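Aldehyde dehydrogenase (PDB 5KF0) probably oxidises an aldehyde to the corresponding carboxylic acid with a nicotinamide dinucleotide as hydride acceptor, and is seen here with NADPH bound. Local coordinates at residues A[18-23]-A[206-211]; A[158-163]-A[234-239]; A[175-180]-A[469-474]; A[230-235]-A[253-258]. All coordinates share one frame; numbering follows the deposited sequence.

Interaction 1: A[18-23]-A[206-211]; sequences LANEAV and LPKGAF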
# COMPACT_ATOMS: atom_id res chain seq x y z
N LEU A 18 -15.92 7.15 -34.78
CA LEU A 18 -16.11 8.51 -34.27
C LEU A 18 -17.21 8.45 -33.23
O LEU A 18 -18.36 8.11 -33.56
CB LEU A 18 -16.46 9.47 -35.41
CG LEU A 18 -16.86 10.89 -35.03
CD1 LEU A 18 -15.72 11.58 -34.34
CD2 LEU A 18 -17.29 11.68 -36.27
N ALA A 19 -16.87 8.77 -31.99
CA ALA A 19 -17.82 8.73 -30.87
C ALA A 19 -18.58 7.40 -30.85
O ALA A 19 -19.81 7.34 -30.86
CB ALA A 19 -18.78 9.91 -30.91
N ASN A 20 -17.80 6.32 -30.86
CA ASN A 20 -18.20 4.93 -30.67
C ASN A 20 -18.80 4.29 -31.92
O ASN A 20 -19.14 3.11 -31.84
CB ASN A 20 -19.23 4.72 -29.55
CG ASN A 20 -18.82 5.32 -28.21
OD1 ASN A 20 -18.20 6.39 -28.13
ND2 ASN A 20 -19.20 4.63 -27.13
N GLU A 21 -18.97 5.01 -33.04
CA GLU A 21 -19.73 4.47 -34.16
C GLU A 21 -18.92 4.50 -35.45
O GLU A 21 -18.10 5.39 -35.68
CB GLU A 21 -21.06 5.24 -34.34
CG GLU A 21 -21.95 5.10 -33.09
CD GLU A 21 -23.34 5.72 -33.24
OE1 GLU A 21 -23.66 6.68 -32.50
OE2 GLU A 21 -24.11 5.25 -34.09
N ALA A 22 -19.17 3.50 -36.30
CA ALA A 22 -18.42 3.36 -37.55
C ALA A 22 -18.82 4.42 -38.57
O ALA A 22 -20.01 4.68 -38.78
CB ALA A 22 -18.67 1.97 -38.15
N VAL A 23 -17.82 5.02 -39.21
CA VAL A 23 -18.03 6.01 -40.27
C VAL A 23 -17.19 5.59 -41.47
O VAL A 23 -15.95 5.61 -41.40
CB VAL A 23 -17.66 7.43 -39.83
CG1 VAL A 23 -17.94 8.41 -40.96
CG2 VAL A 23 -18.43 7.82 -38.57
N LEU A 206 -20.94 1.58 -23.80
CA LEU A 206 -20.22 2.77 -23.37
C LEU A 206 -20.97 4.03 -23.79
O LEU A 206 -21.59 4.06 -24.87
CB LEU A 206 -18.83 2.79 -23.99
CG LEU A 206 -17.82 1.83 -23.38
CD1 LEU A 206 -16.62 1.70 -24.32
CD2 LEU A 206 -17.40 2.35 -22.01
N PRO A 207 -20.93 5.09 -22.99
CA PRO A 207 -21.56 6.36 -23.39
C PRO A 207 -20.96 6.85 -24.71
O PRO A 207 -19.77 6.70 -24.96
CB PRO A 207 -21.21 7.31 -22.24
CG PRO A 207 -20.87 6.42 -21.08
CD PRO A 207 -20.31 5.16 -21.66
N LYS A 208 -21.81 7.45 -25.55
CA LYS A 208 -21.32 7.98 -26.81
C LYS A 208 -20.29 9.08 -26.57
O LYS A 208 -20.49 9.97 -25.73
CB LYS A 208 -22.48 8.53 -27.65
CG LYS A 208 -23.32 7.43 -28.27
CD LYS A 208 -22.48 6.23 -28.70
CE LYS A 208 -23.25 5.25 -29.58
NZ LYS A 208 -23.85 4.12 -28.83
N GLY A 209 -19.17 8.98 -27.28
CA GLY A 209 -18.01 9.82 -27.06
C GLY A 209 -16.95 9.21 -26.16
O GLY A 209 -15.89 9.82 -25.99
N ALA A 210 -17.22 8.05 -25.57
CA ALA A 210 -16.20 7.37 -24.78
C ALA A 210 -14.95 7.08 -25.60
O ALA A 210 -13.84 7.12 -25.07
CB ALA A 210 -16.74 6.06 -24.19
N PHE A 211 -15.10 6.79 -26.89
CA PHE A 211 -13.91 6.51 -27.68
C PHE A 211 -14.10 6.92 -29.13
O PHE A 211 -15.22 6.91 -29.66
CB PHE A 211 -13.52 5.03 -27.59
CG PHE A 211 -14.43 4.11 -28.37
CD1 PHE A 211 -14.09 3.72 -29.66
CD2 PHE A 211 -15.59 3.61 -27.80
CE1 PHE A 211 -14.92 2.86 -30.37
CE2 PHE A 211 -16.42 2.73 -28.50
CZ PHE A 211 -16.08 2.36 -29.79
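Asn20 is gripped through its backbone and side chain by Gly209, Phe211 and Pro207. Its amide reaches into the type II turn from Pro207 to Ala210. CG lies beside the backbone N (chi1 -53°), which sends the amide into the turn. There OD1 accepts from Gly209 N at 2.9 Å. That donor stands well above the carbonyl plane, not on a lone pair. Phe211 N adds a straight but weak bond to the same oxygen. On the other branch, ND2 gives a weak bond to Pro207 O at 3.1 Å. The amide thus bridges N-H and C=O groups of the loop.

The carbonyl O of Phe211 takes the backbone N of Asn20 at 2.9 Å. Its ring turns back over Asn20, and CA of Asn20 sits over the face in a CH-pi contact, 3.8 Å from the ring centroid. The ring and the Asn20 amide planes are 34° apart, with CE2 of Phe211 3.5 Å from CG of Asn20.

Lys208 flanks Asn20 with its aliphatic chain. Its CD packs on CB of Asn20 at 3.7 Å. NZ stays 4.5 Å from OE1 of Glu21, beyond a salt bridge, so that attraction is probably modest.

Asn20 belongs to the type I' turn from Leu18 to Glu21 that joins strands 13-18 and 21-23. The buried amide ties this hairpin to the loop before strand 211-213, an edge strand of the coenzyme-binding sheet. One side chain therefore serves polar groups of this loop, with one good bond and two weak ones, while ring and lysine methylenes pack round it.

Interaction 2: A[158-163]-A[234-239]; sequences ISPFNF and SFTGSP. With NDP (NADPH dihydro-nicotinamide-adenine-dinucleotide phosphate), chain E.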
# COMPACT_ATOMS: atom_id res chain seq x y z
N ILE A 158 -1.46 8.02 -29.03
CA ILE A 158 -0.77 7.81 -30.30
C ILE A 158 0.10 6.56 -30.16
O ILE A 158 0.88 6.46 -29.20
CB ILE A 158 0.10 9.03 -30.67
CG1 ILE A 158 -0.77 10.27 -30.91
CG2 ILE A 158 0.96 8.72 -31.91
CD1 ILE A 158 0.05 11.56 -31.09
N SER A 159 -0.00 5.63 -31.12
CA SER A 159 0.68 4.35 -31.02
C SER A 159 1.49 4.05 -32.28
O SER A 159 1.26 4.64 -33.34
CB SER A 159 -0.34 3.22 -30.77
OG SER A 159 -1.37 3.18 -31.76
N PRO A 160 2.47 3.12 -32.19
CA PRO A 160 3.40 2.90 -33.31
C PRO A 160 3.06 1.68 -34.14
O PRO A 160 2.06 1.00 -33.90
CB PRO A 160 4.74 2.72 -32.61
CG PRO A 160 4.33 1.92 -31.39
CD PRO A 160 2.97 2.47 -30.96
N PHE A 161 3.90 1.39 -35.14
CA PHE A 161 3.54 0.35 -36.09
C PHE A 161 3.85 -1.06 -35.59
O PHE A 161 3.28 -2.01 -36.12
CB PHE A 161 4.27 0.55 -37.44
CG PHE A 161 5.69 -0.01 -37.46
CD1 PHE A 161 5.93 -1.33 -37.79
CD2 PHE A 161 6.77 0.82 -37.17
CE1 PHE A 161 7.24 -1.84 -37.80
CE2 PHE A 161 8.06 0.33 -37.18
CZ PHE A 161 8.30 -1.00 -37.51
N ASN A 162 4.78 -1.22 -34.64
CA ASN A 162 5.42 -2.54 -34.56
C ASN A 162 4.70 -3.51 -33.63
O ASN A 162 4.68 -4.71 -33.91
CB ASN A 162 6.89 -2.41 -34.14
CG ASN A 162 7.05 -1.82 -32.76
OD1 ASN A 162 6.37 -0.87 -32.39
ND2 ASN A 162 7.99 -2.38 -32.00
N PHE A 163 4.14 -3.04 -32.52
CA PHE A 163 3.27 -3.85 -31.67
C PHE A 163 1.93 -3.12 -31.63
O PHE A 163 1.54 -2.59 -30.58
CB PHE A 163 3.82 -4.05 -30.26
CG PHE A 163 5.27 -4.48 -30.18
CD1 PHE A 163 5.84 -5.33 -31.12
CD2 PHE A 163 6.06 -4.05 -29.13
CE1 PHE A 163 7.17 -5.72 -31.01
CE2 PHE A 163 7.39 -4.44 -29.01
CZ PHE A 163 7.95 -5.27 -29.96
N SER A 234 -0.58 10.67 -24.34
CA SER A 234 0.27 9.51 -24.08
C SER A 234 0.72 8.97 -25.43
O SER A 234 -0.10 8.50 -26.22
CB SER A 234 -0.46 8.46 -23.24
OG SER A 234 0.36 7.32 -23.03
N PHE A 235 2.03 9.07 -25.68
CA PHE A 235 2.64 8.82 -26.97
C PHE A 235 3.59 7.64 -26.86
O PHE A 235 4.46 7.62 -25.98
CB PHE A 235 3.39 10.07 -27.47
CG PHE A 235 4.25 9.81 -28.69
CD1 PHE A 235 3.73 9.96 -29.96
CD2 PHE A 235 5.58 9.41 -28.55
CE1 PHE A 235 4.52 9.71 -31.08
CE2 PHE A 235 6.37 9.15 -29.66
CZ PHE A 235 5.84 9.31 -30.93
N THR A 236 3.42 6.66 -27.75
CA THR A 236 4.39 5.57 -27.91
C THR A 236 4.93 5.61 -29.33
O THR A 236 4.15 5.50 -30.30
CB THR A 236 3.76 4.21 -27.59
OG1 THR A 236 3.24 4.23 -26.25
CG2 THR A 236 4.81 3.09 -27.70
N GLY A 237 6.24 5.76 -29.47
CA GLY A 237 6.84 5.92 -30.78
C GLY A 237 8.29 6.32 -30.65
O GLY A 237 8.91 6.10 -29.61
N SER A 238 8.82 6.93 -31.72
CA SER A 238 10.25 7.21 -31.78
C SER A 238 10.63 8.38 -30.87
O SER A 238 9.84 9.31 -30.66
CB SER A 238 10.68 7.52 -33.21
OG SER A 238 10.11 8.73 -33.69
N PRO A 239 11.84 8.34 -30.30
CA PRO A 239 12.29 9.47 -29.47
C PRO A 239 12.26 10.80 -30.21
O PRO A 239 11.86 11.81 -29.62
CB PRO A 239 13.73 9.07 -29.09
CG PRO A 239 13.81 7.59 -29.26
CD PRO A 239 12.73 7.17 -30.25
PA NDP E . 7.05 6.92 -35.14
O1A NDP E . 7.59 7.89 -34.15
O2A NDP E . 7.60 7.15 -36.55
O5B NDP E . 5.46 6.94 -35.21
C5B NDP E . 4.74 6.58 -34.00
C4B NDP E . 3.37 7.19 -34.05
O4B NDP E . 3.48 8.63 -33.95
C3B NDP E . 2.59 6.93 -35.35
O3B NDP E . 1.20 6.82 -35.08
C2B NDP E . 2.87 8.21 -36.14
O2B NDP E . 1.88 8.52 -37.14
C1B NDP E . 2.77 9.22 -35.01
N9A NDP E . 3.35 10.52 -35.31
C8A NDP E . 4.59 10.80 -35.84
N7A NDP E . 4.84 12.09 -35.93
C5A NDP E . 3.70 12.69 -35.43
C6A NDP E . 3.34 14.03 -35.23
N6A NDP E . 4.12 15.07 -35.57
N1A NDP E . 2.13 14.29 -34.69
C2A NDP E . 1.34 13.26 -34.37
N3A NDP E . 1.57 11.95 -34.50
C4A NDP E . 2.77 11.73 -35.04
O3 NDP E . 7.40 5.44 -34.66
PN NDP E . 7.20 4.01 -35.33
O1N NDP E . 5.76 3.80 -35.65
O2N NDP E . 8.16 3.92 -36.49
O5D NDP E . 7.61 2.98 -34.20
C5D NDP E . 8.96 2.66 -33.83
C4D NDP E . 9.37 3.49 -32.65
O4D NDP E . 8.46 3.25 -31.54
C3D NDP E . 10.78 3.16 -32.14
O3D NDP E . 11.53 4.32 -31.80
C2D NDP E . 10.48 2.28 -30.93
O2D NDP E . 11.51 2.18 -29.96
C1D NDP E . 9.23 2.94 -30.39
N1N NDP E . 8.53 1.99 -29.53
C2N NDP E . 8.36 2.22 -28.19
C3N NDP E . 7.87 1.29 -27.35
C7N NDP E . 7.61 1.57 -25.91
O7N NDP E . 6.65 0.99 -25.37
N7N NDP E . 8.43 2.37 -25.24
C4N NDP E . 7.61 -0.09 -27.84
C5N NDP E . 7.51 -0.12 -29.32
C6N NDP E . 8.01 0.84 -30.07
P2B NDP E . 1.99 7.92 -38.66
O1X NDP E . 3.08 6.92 -38.68
O2X NDP E . 0.60 7.41 -38.92
O3X NDP E . 2.27 9.10 -39.57
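Ile158 and Phe235 form a parallel bridge between strands 155-158 and 232-236, neighbours at the centre of the coenzyme-binding sheet. Ile158 N donates to Ser234 O at 3.2 Å. Thr236 N returns a bond to Ile158 O at 2.9 Å. Beyond this bridge the strand pairing ends, and Pro160 has no N-H to offer Thr236 O.

Ile158 and Phe235 point to the same face of the sheet. CG2 of Ile158 meets CD1 of Phe235 at 3.6 Å. Both also reach the adenosine ribose of NADPH, whose O4B lies at the edge of the Phe235 ring. Further on, Pro160 packs CD against CG2 of Thr236, and that methyl touches the nicotinamide ring at C3N. OG1 of Thr236 turns to Lys171 instead.

The loops that follow the two strands then grip the coenzyme. Ser159 O accepts from O3B of the ribose at 2.8 Å. Phe161 N donates to the phosphate oxygen O1N at 3.1 Å. Ser238, at the N-cap of helix 239-248, gives both N and OG to O1A, with OG at 2.7 Å. This is the cleft of a Rossmann-type fold. Backbone N-H groups and a helix start would help to balance the diphosphate charge.

Interaction 3: A[175-180]-A[469-474]; sequences ALAAGC and YAIEDM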
# COMPACT_ATOMS: atom_id res chain seq x y z
N ALA A 175 -7.43 3.34 -19.82
CA ALA A 175 -8.35 4.46 -19.94
C ALA A 175 -9.77 4.02 -19.60
O ALA A 175 -10.49 4.73 -18.89
CB ALA A 175 -8.30 5.04 -21.36
N LEU A 176 -10.18 2.84 -20.09
CA LEU A 176 -11.52 2.33 -19.77
C LEU A 176 -11.63 2.00 -18.29
O LEU A 176 -12.65 2.31 -17.65
CB LEU A 176 -11.82 1.10 -20.62
CG LEU A 176 -11.92 1.38 -22.13
CD1 LEU A 176 -11.85 0.07 -22.91
CD2 LEU A 176 -13.22 2.10 -22.45
N ALA A 177 -10.58 1.39 -17.72
CA ALA A 177 -10.58 1.09 -16.29
C ALA A 177 -10.69 2.36 -15.46
O ALA A 177 -11.39 2.39 -14.44
CB ALA A 177 -9.31 0.33 -15.91
N ALA A 178 -10.00 3.42 -15.89
CA ALA A 178 -9.96 4.67 -15.14
C ALA A 178 -11.18 5.55 -15.38
O ALA A 178 -11.44 6.45 -14.58
CB ALA A 178 -8.71 5.48 -15.50
N GLY A 179 -11.92 5.32 -16.46
CA GLY A 179 -13.09 6.12 -16.76
C GLY A 179 -12.83 7.34 -17.62
O GLY A 179 -13.58 8.32 -17.52
N CYS A 180 -11.80 7.30 -18.50
CA CYS A 180 -11.45 8.43 -19.37
C CYS A 180 -11.96 8.20 -20.78
O CYS A 180 -11.67 7.15 -21.37
CB CYS A 180 -9.94 8.60 -19.46
SG CYS A 180 -9.13 9.14 -17.97
N TYR A 469 0.10 1.70 -13.53
CA TYR A 469 0.85 2.94 -13.66
C TYR A 469 0.20 3.85 -14.69
O TYR A 469 0.17 5.07 -14.50
CB TYR A 469 2.31 2.57 -13.99
CG TYR A 469 2.69 1.42 -13.07
CD1 TYR A 469 2.71 0.11 -13.53
CD2 TYR A 469 2.93 1.65 -11.72
CE1 TYR A 469 2.98 -0.95 -12.66
CE2 TYR A 469 3.19 0.61 -10.86
CZ TYR A 469 3.22 -0.68 -11.33
OH TYR A 469 3.48 -1.71 -10.45
N ALA A 470 -0.39 3.26 -15.73
CA ALA A 470 -1.18 4.05 -16.67
C ALA A 470 -2.42 4.64 -16.00
O ALA A 470 -2.76 5.80 -16.24
CB ALA A 470 -1.55 3.18 -17.86
N ILE A 471 -3.10 3.87 -15.14
CA ILE A 471 -4.26 4.39 -14.41
C ILE A 471 -3.86 5.60 -13.57
O ILE A 471 -4.60 6.58 -13.50
CB ILE A 471 -4.89 3.28 -13.55
CG1 ILE A 471 -5.61 2.26 -14.44
CG2 ILE A 471 -5.89 3.88 -12.54
CD1 ILE A 471 -6.14 1.04 -13.66
N GLU A 472 -2.69 5.54 -12.93
CA GLU A 472 -2.23 6.69 -12.15
C GLU A 472 -2.10 7.93 -13.02
O GLU A 472 -2.52 9.03 -12.62
CB GLU A 472 -0.90 6.37 -11.45
CG GLU A 472 -0.49 7.46 -10.49
CD GLU A 472 0.86 7.24 -9.85
OE1 GLU A 472 1.56 6.28 -10.23
OE2 GLU A 472 1.22 8.05 -8.96
N ASP A 473 -1.52 7.79 -14.22
CA ASP A 473 -1.36 8.96 -15.08
C ASP A 473 -2.68 9.44 -15.65
O ASP A 473 -2.82 10.63 -15.97
CB ASP A 473 -0.39 8.65 -16.22
CG ASP A 473 1.06 8.64 -15.77
OD1 ASP A 473 1.38 9.34 -14.79
OD2 ASP A 473 1.87 7.94 -16.40
N MET A 474 -3.65 8.55 -15.81
CA MET A 474 -4.95 8.88 -16.38
C MET A 474 -5.95 9.31 -15.33
O MET A 474 -7.14 9.43 -15.63
CB MET A 474 -5.49 7.69 -17.16
CG MET A 474 -4.61 7.34 -18.35
SD MET A 474 -5.14 5.87 -19.22
CE MET A 474 -3.71 5.65 -20.27
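Met474 reaches from the end of helix 467-473 to the last turn of helix 164-178. Its CB faces two partners on the same side, CB of Ala178 at 4.2 Å and SG of Cys180 at 4.0 Å. CG stands beside the backbone N and packs on CD2 of Leu232 of strand 232-236. The chain runs extended from there (chi2 176°, chi3 -169°). This carries SD along helix 164-178 to Ala175, where it lies 3.5 Å from the backbone N and 3.9 Å from CB. CE turns away from helix 164-178; Phe157 of strand 155-158 also packs on this side chain.

At the root of the same residue, the carbonyl O of Met474 lies 3.1 Å from SG of Cys180. One turn back, Ile471 extends the contact. Its CD1 meets CB of Ala177 at 4.0 Å, and its CG2 faces CB of Ala178.

Helix 164-178 ends here in a Schellman motif. Gly179 takes the positive phi, and Cys180 N bonds back to Ala175 O at 2.9 Å. That turn brings Cys180 round to face Met474. The small alanines let the second helix come close, with CA of Ala178 and CA of Ile471 5.8 Å apart. The junction is thus a buried, mainly apolar one, held by methyl groups and sulfur between two helix ends.

Interaction 4: A[230-235]-A[253-258]; sequences FRLLSF and KVVLEL. With NDP (NADPH dihydro-nicotinamide-adenine-dinucleotide phosphate), chain E.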
# COMPACT_ATOMS: atom_id res chain seq x y z
N PHE A 230 -7.79 18.08 -24.60
CA PHE A 230 -7.12 16.89 -24.11
C PHE A 230 -6.38 17.23 -22.82
O PHE A 230 -5.64 18.22 -22.78
CB PHE A 230 -6.11 16.37 -25.14
CG PHE A 230 -6.71 15.63 -26.32
CD1 PHE A 230 -7.51 14.52 -26.14
CD2 PHE A 230 -6.35 16.01 -27.62
CE1 PHE A 230 -7.99 13.80 -27.24
CE2 PHE A 230 -6.84 15.31 -28.72
CZ PHE A 230 -7.66 14.21 -28.53
N ARG A 231 -6.54 16.40 -21.79
CA ARG A 231 -5.84 16.62 -20.52
C ARG A 231 -4.58 15.78 -20.38
O ARG A 231 -3.76 16.05 -19.48
CB ARG A 231 -6.78 16.32 -19.35
CG ARG A 231 -8.14 17.00 -19.47
CD ARG A 231 -8.04 18.52 -19.60
NE ARG A 231 -7.86 19.16 -18.30
CZ ARG A 231 -8.86 19.56 -17.52
NH1 ARG A 231 -10.12 19.39 -17.90
NH2 ARG A 231 -8.61 20.13 -16.35
N LEU A 232 -4.38 14.80 -21.26
CA LEU A 232 -3.22 13.92 -21.27
C LEU A 232 -2.92 13.57 -22.71
O LEU A 232 -3.85 13.27 -23.48
CB LEU A 232 -3.48 12.64 -20.47
CG LEU A 232 -2.46 11.51 -20.67
CD1 LEU A 232 -1.10 11.90 -20.08
CD2 LEU A 232 -2.96 10.20 -20.06
N LEU A 233 -1.65 13.65 -23.08
CA LEU A 233 -1.14 13.03 -24.30
C LEU A 233 -0.26 11.87 -23.88
O LEU A 233 0.69 12.07 -23.11
CB LEU A 233 -0.33 14.03 -25.15
CG LEU A 233 0.57 13.39 -26.22
CD1 LEU A 233 -0.26 12.76 -27.35
CD2 LEU A 233 1.55 14.40 -26.79
N SER A 234 -0.58 10.67 -24.34
CA SER A 234 0.27 9.51 -24.08
C SER A 234 0.72 8.97 -25.43
O SER A 234 -0.10 8.50 -26.22
CB SER A 234 -0.46 8.46 -23.24
OG SER A 234 0.36 7.32 -23.03
N PHE A 235 2.03 9.07 -25.68
CA PHE A 235 2.64 8.82 -26.97
C PHE A 235 3.59 7.64 -26.86
O PHE A 235 4.46 7.62 -25.98
CB PHE A 235 3.39 10.07 -27.47
CG PHE A 235 4.25 9.81 -28.69
CD1 PHE A 235 3.73 9.96 -29.96
CD2 PHE A 235 5.58 9.41 -28.55
CE1 PHE A 235 4.52 9.71 -31.08
CE2 PHE A 235 6.37 9.15 -29.66
CZ PHE A 235 5.84 9.31 -30.93
N LYS A 253 -0.79 17.10 -19.43
CA LYS A 253 0.22 16.13 -19.02
C LYS A 253 0.71 15.33 -20.22
O LYS A 253 -0.05 15.05 -21.16
CB LYS A 253 -0.39 15.19 -17.98
CG LYS A 253 0.58 14.17 -17.42
CD LYS A 253 -0.09 13.34 -16.34
CE LYS A 253 0.88 12.34 -15.72
NZ LYS A 253 2.05 13.00 -15.08
N VAL A 254 2.00 14.97 -20.20
CA VAL A 254 2.62 14.23 -21.29
C VAL A 254 3.27 12.98 -20.73
O VAL A 254 4.04 13.06 -19.76
CB VAL A 254 3.66 15.08 -22.04
CG1 VAL A 254 4.37 14.24 -23.11
CG2 VAL A 254 2.99 16.29 -22.67
N VAL A 255 2.98 11.83 -21.34
CA VAL A 255 3.63 10.55 -21.07
C VAL A 255 4.27 10.09 -22.37
O VAL A 255 3.62 10.13 -23.42
CB VAL A 255 2.63 9.50 -20.55
CG1 VAL A 255 3.28 8.11 -20.51
CG2 VAL A 255 2.07 9.89 -19.17
N LEU A 256 5.53 9.65 -22.30
CA LEU A 256 6.29 9.25 -23.49
C LEU A 256 6.85 7.85 -23.30
O LEU A 256 7.53 7.58 -22.31
CB LEU A 256 7.45 10.22 -23.76
CG LEU A 256 7.07 11.68 -24.01
CD1 LEU A 256 8.35 12.49 -24.20
CD2 LEU A 256 6.16 11.82 -25.23
N GLU A 257 6.60 6.97 -24.27
CA GLU A 257 7.16 5.62 -24.31
C GLU A 257 7.98 5.53 -25.60
O GLU A 257 7.41 5.40 -26.68
CB GLU A 257 6.06 4.56 -24.28
CG GLU A 257 5.41 4.38 -22.91
CD GLU A 257 6.25 3.53 -21.98
OE1 GLU A 257 7.32 3.02 -22.39
OE2 GLU A 257 5.83 3.38 -20.80
N LEU A 258 9.31 5.59 -25.49
CA LEU A 258 10.13 5.77 -26.68
C LEU A 258 11.08 4.59 -26.90
O LEU A 258 10.73 3.45 -26.56
CB LEU A 258 10.90 7.10 -26.58
CG LEU A 258 10.01 8.25 -26.08
CD1 LEU A 258 10.84 9.49 -25.78
CD2 LEU A 258 8.90 8.59 -27.09
PA NDP E . 7.05 6.92 -35.14
O1A NDP E . 7.59 7.89 -34.15
O2A NDP E . 7.60 7.15 -36.55
O5B NDP E . 5.46 6.94 -35.21
C5B NDP E . 4.74 6.58 -34.00
C4B NDP E . 3.37 7.19 -34.05
O4B NDP E . 3.48 8.63 -33.95
C3B NDP E . 2.59 6.93 -35.35
O3B NDP E . 1.20 6.82 -35.08
C2B NDP E . 2.87 8.21 -36.14
O2B NDP E . 1.88 8.52 -37.14
C1B NDP E . 2.77 9.22 -35.01
N9A NDP E . 3.35 10.52 -35.31
C8A NDP E . 4.59 10.80 -35.84
N7A NDP E . 4.84 12.09 -35.93
C5A NDP E . 3.70 12.69 -35.43
C6A NDP E . 3.34 14.03 -35.23
N6A NDP E . 4.12 15.07 -35.57
N1A NDP E . 2.13 14.29 -34.69
C2A NDP E . 1.34 13.26 -34.37
N3A NDP E . 1.57 11.95 -34.50
C4A NDP E . 2.77 11.73 -35.04
O3 NDP E . 7.40 5.44 -34.66
PN NDP E . 7.20 4.01 -35.33
O1N NDP E . 5.76 3.80 -35.65
O2N NDP E . 8.16 3.92 -36.49
O5D NDP E . 7.61 2.98 -34.20
C5D NDP E . 8.96 2.66 -33.83
C4D NDP E . 9.37 3.49 -32.65
O4D NDP E . 8.46 3.25 -31.54
C3D NDP E . 10.78 3.16 -32.14
O3D NDP E . 11.53 4.32 -31.80
C2D NDP E . 10.48 2.28 -30.93
O2D NDP E . 11.51 2.18 -29.96
C1D NDP E . 9.23 2.94 -30.39
N1N NDP E . 8.53 1.99 -29.53
C2N NDP E . 8.36 2.22 -28.19
C3N NDP E . 7.87 1.29 -27.35
C7N NDP E . 7.61 1.57 -25.91
O7N NDP E . 6.65 0.99 -25.37
N7N NDP E . 8.43 2.37 -25.24
C4N NDP E . 7.61 -0.09 -27.84
C5N NDP E . 7.51 -0.12 -29.32
C6N NDP E . 8.01 0.84 -30.07
P2B NDP E . 1.99 7.92 -38.66
O1X NDP E . 3.08 6.92 -38.68
O2X NDP E . 0.60 7.41 -38.92
O3X NDP E . 2.27 9.10 -39.57
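Leu232 and Val255 meet obliquely on one face of a parallel strand pair, while Phe235 packs on Leu256 and Leu258 on the other. Strands 232-235 and 253-257 run 9° apart, with axes 4.8 Å from each other. Their backbones are laced by a regular ladder, from Lys253 N to Arg231 O at one end to Glu257 N to Phe235 O at the other.

On the first face, CG of Leu232 is anti to the backbone N (chi1 167°), which leans the side chain toward strand 253-257. CD1 then touches CG2 of Val255 and CG of Lys253, both at 3.9 Å. The lysine chain runs on past it, and NZ makes a weak, long ion pair with Asp473. CG1 of Val255 also rests 3.9 Å from OG of Ser234, whose hydroxyl is bonded to Lys171.

On the second face, Phe235 leads. CD2 of Leu256 touches its CB at 4.0 Å. Leu258 stands at about a right angle to the phenyl group and puts CD2 at the ring edge, in its plane, 3.6 Å from CE2. Val241 and Leu245 of helix 239-248 pack on the same ring.

The two strands and this helix make a beta-alpha-beta unit. At its C-terminal end, strand 253-257 meets the nicotinamide carboxamide. N7N of NADPH donates to Leu258 O at 2.9 Å and to Glu257 OE1 at 3.1 Å. The strand pair, apolar on its Phe235 and Leu256 face, thus ends in a polar tip, where two acceptors hold the carboxamide nitrogen and probably help to set the turn of that group.

Interactions 2 and 4 share Ser234 and Phe235 on strand 232-236, and their centres lie 11 Å apart. Together they hold three neighbouring strands and both ends of NADPH: interaction 2 meets the adenosine ribose, the diphosphate and the nicotinamide ring, and interaction 4 adds the carboxamide. Gly237 N to Glu257 O, at 3.0 Å, probably adds a hydrogen bond between them. Interaction 3 backs interaction 4, with CG of Met474 3.7 Å from CD2 of Leu232; its Met474 side chain stays about 12 Å from NADPH. Interaction 1 is more peripheral. It touches interaction 3 through Leu206 CD1 and Leu176 CD2, 3.9 Å apart, and its nearest atoms are about 13 Å from interaction 2.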